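Local coordinates for hypothetical protein TTHC002 (PDB 2DBS) that is of unknown function but forms a two-chain assembly, a small plasmid-encoded alpha/beta protein from an extreme thermophile, at residues V14-Q17 with Y18-E21; L49-A52 with M53-P56; R26-P29 with P30-L34. All coordinates share one frame; numbering follows the deposited sequence.

Interaction 1. Residues V14-Q17 with Y18-E21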
loop_
_atom_site.group_PDB
_atom_site.type_symbol
_atom_site.label_atom_id
_atom_site.label_comp_id
_atom_site.label_asym_id
_atom_site.label_seq_id
_atom_site.Cartn_x
_atom_site.Cartn_y
_atom_site.Cartn_z
ATOM N N VAL B 14 -9.616 2.063 -14.890
ATOM C CA VAL B 14 -9.070 3.415 -14.747
ATOM C C VAL B 14 -7.560 3.380 -14.593
ATOM O O VAL B 14 -6.864 4.293 -15.041
ATOM C CB VAL B 14 -9.669 4.143 -13.535
ATOM C CG1 VAL B 14 -9.191 5.601 -13.524
ATOM C CG2 VAL B 14 -11.183 4.056 -13.577
ATOM N N LEU B 15 -7.064 2.316 -13.966
ATOM C CA LEU B 15 -5.629 2.145 -13.756
ATOM C C LEU B 15 -4.892 1.951 -15.073
ATOM O O LEU B 15 -3.869 2.582 -15.304
ATOM C CB LEU B 15 -5.361 0.953 -12.839
ATOM C CG LEU B 15 -3.892 0.668 -12.537
ATOM C CD1 LEU B 15 -3.275 1.744 -11.650
ATOM C CD2 LEU B 15 -3.810 -0.657 -11.844
HETATM N N MSE B 16 -5.408 1.090 -15.944
HETATM C CA MSE B 16 -4.735 0.869 -17.220
HETATM C C MSE B 16 -4.751 2.082 -18.152
HETATM O O MSE B 16 -3.819 2.262 -18.937
HETATM C CB MSE B 16 -5.291 -0.364 -17.953
HETATM C CG MSE B 16 -4.426 -0.783 -19.177
HETATM SE SE MSE B 16 -2.426 -0.995 -18.875
HETATM C CE MSE B 16 -2.421 -1.289 -16.945
ATOM N N GLN B 17 -5.789 2.909 -18.075
ATOM C CA GLN B 17 -5.835 4.113 -18.905
ATOM C C GLN B 17 -4.612 4.962 -18.570
ATOM O O GLN B 17 -3.987 5.550 -19.456
ATOM C CB GLN B 17 -7.127 4.890 -18.648
ATOM C CG GLN B 17 -8.355 4.082 -19.044
ATOM C CD GLN B 17 -9.639 4.864 -18.941
ATOM O OE1 GLN B 17 -9.729 5.971 -19.468
ATOM N NE2 GLN B 17 -10.647 4.292 -18.275
ATOM N N TYR B 18 -4.270 4.996 -17.283
ATOM C CA TYR B 18 -3.109 5.730 -16.786
ATOM C C TYR B 18 -1.819 5.022 -17.178
ATOM O O TYR B 18 -0.889 5.639 -17.679
ATOM C CB TYR B 18 -3.176 5.841 -15.267
ATOM C CG TYR B 18 -3.904 7.060 -14.748
ATOM C CD1 TYR B 18 -3.230 8.269 -14.563
ATOM C CD2 TYR B 18 -5.260 7.005 -14.416
ATOM C CE1 TYR B 18 -3.897 9.393 -14.049
ATOM C CE2 TYR B 18 -5.925 8.123 -13.909
ATOM C CZ TYR B 18 -5.238 9.310 -13.728
ATOM O OH TYR B 18 -5.881 10.417 -13.233
ATOM N N LEU B 19 -1.758 3.721 -16.945
ATOM C CA LEU B 19 -0.564 2.975 -17.296
ATOM C C LEU B 19 -0.268 3.126 -18.781
ATOM O O LEU B 19 0.890 3.250 -19.187
ATOM C CB LEU B 19 -0.742 1.504 -16.921
ATOM C CG LEU B 19 -0.314 1.193 -15.484
ATOM C CD1 LEU B 19 1.196 1.179 -15.443
ATOM C CD2 LEU B 19 -0.856 2.232 -14.500
ATOM N N LEU B 20 -1.322 3.137 -19.583
ATOM C CA LEU B 20 -1.171 3.292 -21.015
ATOM C C LEU B 20 -1.080 4.759 -21.441
ATOM O O LEU B 20 0.024 5.287 -21.662
ATOM C CB LEU B 20 -2.328 2.617 -21.744
ATOM C CG LEU B 20 -2.314 1.099 -21.658
ATOM C CD1 LEU B 20 -3.550 0.575 -22.321
ATOM C CD2 LEU B 20 -1.046 0.529 -22.306
ATOM N N GLU B 21 -2.230 5.426 -21.548
ATOM C CA GLU B 21 -2.248 6.826 -21.972
ATOM C C GLU B 21 -1.643 7.813 -20.959
ATOM O O GLU B 21 -2.103 8.944 -20.792
ATOM C CB GLU B 21 -3.675 7.224 -22.374
ATOM C CG GLU B 21 -4.119 6.516 -23.636
ATOM C CD GLU B 21 -5.306 7.158 -24.299
ATOM O OE1 GLU B 21 -6.403 7.155 -23.695
ATOM O OE2 GLU B 21 -5.137 7.666 -25.433
#
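The ring of Tyr18 meets Val14 one helical turn back by its edge: the carbonyl oxygen Val14 O lies in the ring plane, 3.2 Å from Tyr18 CD2. The two side chains run side by side in the same direction, so Val14 CG1 also reaches that border, 4.1 Å from Tyr18 CE2. Pro73 of strand 72-79 and Val85 of the second subunit pack against the tyrosine from outside the helix.

These residues lie in the C-terminal part of helix 8-20, where the i to i+3 and i to i+4 spacings bring these side chains together. Leu15 and Leu19 lie alongside each other on the inner side of the helix, with branch meeting branch at 3.8 Å between Leu15 CD1 and Leu19 CD2. Leu15 continues into the sheet, touching Leu34, Ala66, Phe68 and Leu76, whereas Leu19 turns to Leu24, Leu25 and Leu28 of the following loop.

Met16, a selenomethionine, is bent at chi2 (50°) and again at chi3, which folds its tip back over the next turn. Its methyl CE presses on Leu19 CB at 3.3 Å, a tight fit for two carbons, while SE lies 3.5 Å from Leu20 CG.

The backbone bonds are uneven. Leu19 N bonds to Leu15 O and Leu20 N to Met16 O, the second short at 2.7 Å. Tyr18 N, by contrast, makes only weak bonds, to Val14 O and Leu15 O. The chemistry is consistent with a helix that turns Leu15 and Leu19 inward and leaves Gln17 and Glu21 exposed: two well-formed i to i+4 amide bonds, at Leu19 N and Leu20 N, hold the backbone, and the side chains that fasten the helix to its surroundings do so by apolar contact.

Interaction 2. Residues L49-A52 with M53-P56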
loop_
_atom_site.group_PDB
_atom_site.type_symbol
_atom_site.label_atom_id
_atom_site.label_comp_id
_atom_site.label_asym_id
_atom_site.label_seq_id
_atom_site.Cartn_x
_atom_site.Cartn_y
_atom_site.Cartn_z
ATOM N N LEU B 49 -7.477 -6.609 -0.162
ATOM C CA LEU B 49 -6.357 -7.129 0.638
ATOM C C LEU B 49 -6.626 -8.585 1.014
ATOM O O LEU B 49 -5.703 -9.381 1.133
ATOM C CB LEU B 49 -6.110 -6.290 1.916
ATOM C CG LEU B 49 -4.797 -6.600 2.688
ATOM C CD1 LEU B 49 -3.590 -6.219 1.842
ATOM C CD2 LEU B 49 -4.746 -5.852 4.024
ATOM N N ALA B 50 -7.898 -8.931 1.196
ATOM C CA ALA B 50 -8.272 -10.297 1.522
ATOM C C ALA B 50 -7.764 -11.203 0.409
ATOM O O ALA B 50 -7.088 -12.200 0.657
ATOM C CB ALA B 50 -9.775 -10.408 1.628
ATOM N N TRP B 51 -8.058 -10.847 -0.834
ATOM C CA TRP B 51 -7.629 -11.697 -1.925
ATOM C C TRP B 51 -6.117 -11.738 -2.105
ATOM O O TRP B 51 -5.569 -12.726 -2.604
ATOM C CB TRP B 51 -8.400 -11.291 -3.176
ATOM C CG TRP B 51 -9.849 -11.282 -2.810
ATOM C CD1 TRP B 51 -10.454 -12.121 -1.922
ATOM C CD2 TRP B 51 -10.844 -10.325 -3.190
ATOM N NE1 TRP B 51 -11.753 -11.747 -1.719
ATOM C CE2 TRP B 51 -12.025 -10.655 -2.496
ATOM C CE3 TRP B 51 -10.862 -9.238 -4.072
ATOM C CZ2 TRP B 51 -13.198 -9.915 -2.618
ATOM C CZ3 TRP B 51 -12.037 -8.499 -4.197
ATOM C CH2 TRP B 51 -13.191 -8.852 -3.484
ATOM N N ALA B 52 -5.435 -10.690 -1.652
ATOM C CA ALA B 52 -3.981 -10.647 -1.749
ATOM C C ALA B 52 -3.384 -11.524 -0.649
ATOM O O ALA B 52 -2.267 -12.029 -0.780
ATOM C CB ALA B 52 -3.487 -9.220 -1.608
HETATM N N MSE B 53 -4.139 -11.699 0.438
HETATM C CA MSE B 53 -3.705 -12.520 1.572
HETATM C C MSE B 53 -4.001 -14.005 1.374
HETATM O O MSE B 53 -3.097 -14.834 1.463
HETATM C CB MSE B 53 -4.396 -12.091 2.863
HETATM C CG MSE B 53 -4.117 -10.677 3.341
HETATM SE SE MSE B 53 -4.999 -10.327 5.046
HETATM C CE MSE B 53 -3.620 -10.958 6.238
ATOM N N GLU B 54 -5.270 -14.345 1.140
ATOM C CA GLU B 54 -5.669 -15.743 0.935
ATOM C C GLU B 54 -5.290 -16.145 -0.475
ATOM O O GLU B 54 -5.952 -16.964 -1.104
ATOM C CB GLU B 54 -7.175 -15.910 1.128
ATOM C CG GLU B 54 -8.029 -15.287 0.042
ATOM C CD GLU B 54 -9.434 -15.001 0.527
ATOM O OE1 GLU B 54 -10.315 -14.723 -0.309
ATOM O OE2 GLU B 54 -9.653 -15.044 1.758
ATOM N N ALA B 55 -4.205 -15.534 -0.941
ATOM C CA ALA B 55 -3.635 -15.730 -2.263
ATOM C C ALA B 55 -2.467 -14.751 -2.344
ATOM O O ALA B 55 -2.611 -13.660 -2.909
ATOM C CB ALA B 55 -4.669 -15.400 -3.338
ATOM N N PRO B 56 -1.307 -15.107 -1.743
ATOM C CA PRO B 56 -0.108 -14.250 -1.752
ATOM C C PRO B 56 0.581 -14.169 -3.122
ATOM O O PRO B 56 0.412 -13.186 -3.858
ATOM C CB PRO B 56 0.784 -14.895 -0.690
ATOM C CG PRO B 56 0.415 -16.338 -0.775
ATOM C CD PRO B 56 -1.094 -16.279 -0.874
#
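Glu54 turns its CG into the space between its own backbone N and carbonyl carbon (chi1 70°), and from there the extended chain runs back along the helix to Trp51. Trp51 CG stands anti to its carbonyl carbon (chi1 -51°), which places the indole, and the turn at chi2 brings its CD1 border to the acid. The two side chains lie side by side, and Glu54 OE1 comes up to the rim of the ring, 3.1 Å from Trp51 CD1. Trp51 NE1 is farther from that oxygen, at 3.6 Å, and the ring and carboxylate planes are turned 45° apart. This is an edge approach that probably favours the carboxylate, since the C-H border of the indole carries slight positive charge. On its way there Glu54 CG passes 3.3 Å from Ala50 O.

All this takes place at the C-terminal end of helix 42-53, where Glu54 is the first residue to leave helical backbone angles. The last turn keeps its amide bonds, less evenly at Met53. Glu54 N is bonded to Ala50 O, while Met53 N shares itself between Leu49 O at 2.9 Å and a weaker bond to Ala50 O. Beyond Glu54 the chain swings away, and Pro56, which has no amide hydrogen to give, offers a CA-H...O contact to Ala52 O at 3.2 Å.

On another side of the turn, Leu49 and the selenomethionine Met53 cross at a slant, their CG atoms 4.2 Å apart. Arg75 of the second subunit packs against both of these side chains, bringing this end of the helix to the dimer interface.

Interaction 3. Residues R26-P29 with P30-L34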
loop_
_atom_site.group_PDB
_atom_site.type_symbol
_atom_site.label_atom_id
_atom_site.label_comp_id
_atom_site.label_asym_id
_atom_site.label_seq_id
_atom_site.Cartn_x
_atom_site.Cartn_y
_atom_site.Cartn_z
ATOM N N ARG B 26 5.930 1.427 -18.303
ATOM C CA ARG B 26 7.373 1.331 -18.235
ATOM C C ARG B 26 7.919 0.915 -16.880
ATOM O O ARG B 26 8.826 0.108 -16.814
ATOM C CB ARG B 26 8.019 2.651 -18.667
ATOM C CG ARG B 26 7.539 3.883 -17.918
ATOM C CD ARG B 26 8.368 5.088 -18.313
ATOM N NE ARG B 26 7.879 6.325 -17.715
ATOM C CZ ARG B 26 8.013 6.661 -16.434
ATOM N NH1 ARG B 26 8.628 5.848 -15.586
ATOM N NH2 ARG B 26 7.543 7.826 -16.004
ATOM N N GLU B 27 7.371 1.436 -15.795
ATOM C CA GLU B 27 7.902 1.080 -14.484
ATOM C C GLU B 27 7.323 -0.179 -13.823
ATOM O O GLU B 27 7.763 -0.588 -12.742
ATOM C CB GLU B 27 7.800 2.293 -13.551
ATOM C CG GLU B 27 8.873 3.341 -13.848
ATOM C CD GLU B 27 8.800 4.548 -12.933
ATOM O OE1 GLU B 27 7.851 5.358 -13.074
ATOM O OE2 GLU B 27 9.696 4.683 -12.069
ATOM N N LEU B 28 6.357 -0.803 -14.488
ATOM C CA LEU B 28 5.742 -2.022 -13.979
ATOM C C LEU B 28 6.546 -3.219 -14.442
ATOM O O LEU B 28 7.158 -3.179 -15.505
ATOM C CB LEU B 28 4.317 -2.174 -14.523
ATOM C CG LEU B 28 3.140 -1.629 -13.720
ATOM C CD1 LEU B 28 1.850 -1.889 -14.469
ATOM C CD2 LEU B 28 3.108 -2.299 -12.361
ATOM N N PRO B 29 6.551 -4.306 -13.648
ATOM C CA PRO B 29 7.278 -5.549 -13.973
ATOM C C PRO B 29 6.560 -6.305 -15.118
ATOM O O PRO B 29 5.346 -6.152 -15.302
ATOM C CB PRO B 29 7.236 -6.339 -12.661
ATOM C CG PRO B 29 6.965 -5.289 -11.606
ATOM C CD PRO B 29 6.000 -4.362 -12.283
ATOM N N PRO B 30 7.293 -7.151 -15.878
ATOM C CA PRO B 30 6.654 -7.887 -16.979
ATOM C C PRO B 30 5.508 -8.713 -16.424
ATOM O O PRO B 30 4.409 -8.714 -16.968
ATOM C CB PRO B 30 7.775 -8.770 -17.497
ATOM C CG PRO B 30 8.473 -9.155 -16.228
ATOM C CD PRO B 30 8.565 -7.804 -15.502
ATOM N N THR B 31 5.788 -9.414 -15.330
ATOM C CA THR B 31 4.800 -10.249 -14.664
ATOM C C THR B 31 4.612 -9.720 -13.240
ATOM O O THR B 31 5.589 -9.444 -12.550
ATOM C CB THR B 31 5.266 -11.741 -14.628
ATOM O OG1 THR B 31 6.504 -11.843 -13.923
ATOM C CG2 THR B 31 5.481 -12.269 -16.028
ATOM N N TYR B 32 3.359 -9.559 -12.818
ATOM C CA TYR B 32 3.029 -9.076 -11.467
ATOM C C TYR B 32 1.556 -9.320 -11.111
ATOM O O TYR B 32 0.723 -9.634 -11.973
ATOM C CB TYR B 32 3.314 -7.571 -11.327
ATOM C CG TYR B 32 2.465 -6.744 -12.257
ATOM C CD1 TYR B 32 2.945 -6.370 -13.513
ATOM C CD2 TYR B 32 1.139 -6.443 -11.939
ATOM C CE1 TYR B 32 2.119 -5.725 -14.439
ATOM C CE2 TYR B 32 0.305 -5.802 -12.856
ATOM C CZ TYR B 32 0.800 -5.447 -14.108
ATOM O OH TYR B 32 -0.017 -4.836 -15.042
ATOM N N ARG B 33 1.256 -9.164 -9.822
ATOM C CA ARG B 33 -0.102 -9.326 -9.288
ATOM C C ARG B 33 -0.511 -7.954 -8.763
ATOM O O ARG B 33 0.086 -7.427 -7.835
ATOM C CB ARG B 33 -0.144 -10.359 -8.147
ATOM C CG ARG B 33 0.398 -11.731 -8.536
ATOM C CD ARG B 33 -0.237 -12.863 -7.741
ATOM N NE ARG B 33 0.161 -14.189 -8.234
ATOM C CZ ARG B 33 -0.258 -14.746 -9.371
ATOM N NH1 ARG B 33 -1.106 -14.101 -10.172
ATOM N NH2 ARG B 33 0.169 -15.959 -9.707
ATOM N N LEU B 34 -1.533 -7.383 -9.379
ATOM C CA LEU B 34 -1.999 -6.069 -9.019
ATOM C C LEU B 34 -2.954 -6.027 -7.835
ATOM O O LEU B 34 -4.023 -6.625 -7.868
ATOM C CB LEU B 34 -2.684 -5.445 -10.220
ATOM C CG LEU B 34 -3.246 -4.057 -9.974
ATOM C CD1 LEU B 34 -2.137 -3.043 -10.203
ATOM C CD2 LEU B 34 -4.426 -3.812 -10.908
#
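The loop that carries the chain from helix 8-20 into strand 33-38 turns at a Pro-Pro pair, and Tyr32 folds back over the residues leading into that turn. Leu28 CD2 sits over the centre of one ring face, 4.2 Å from the centroid and 11° off the ring normal, a CH-pi contact. Its sister methyl CD1 reaches toward the hydroxyl end, 3.5 Å from Tyr32 OH. At the ring edge lies the carbonyl of Pro29, its oxygen 3.0 Å from Tyr32 CD1, and the pyrrolidine ring of Pro29 crosses the tyrosine at about a right angle, with Pro29 CD 3.9 Å from Tyr32 CD1. With chi1 at 63°, Tyr32 CG lies between its backbone N and carbonyl carbon, which directs the ring back across the turn. An alanine at this position is likely to leave Leu28 CD2 without the aromatic face beneath it and CD1 without the hydroxyl end of the ring, and to open a gap beside Pro29.

Polar anchoring comes from elsewhere: Thr31 OG1 is hydrogen-bonded to Gly60 O. Among the neighbouring elements, Val64 of strand 63-69 is touched by Leu28, Pro29 and Tyr32 alike, while Leu28 also packs on Leu19 of helix 8-20.

How the interactions relate
All three contacts are local, yet they differ with their place in the fold. Interaction 1 is the most buried, since Leu15 packs on the sheet and Leu19 on the following loop; interactions 2 and 3 are surface contacts. Interactions 1 and 3 touch directly: Leu19 CD1 lies 3.3 Å from Leu28 CD1 of the loop, and Leu15 packs on Leu34 of strand 33-38. Interaction 2 lies across the chain's centre from interaction 1, about 24 Å away between centres, and meets interaction 3 only where Pro56 brushes Arg33. Helical amide bonds underlie the first two, whereas residues 26-34 rely on proline and aromatic packing. Tyr18 of interaction 1 and Leu49 and Met53 of interaction 2 also pack on the second subunit.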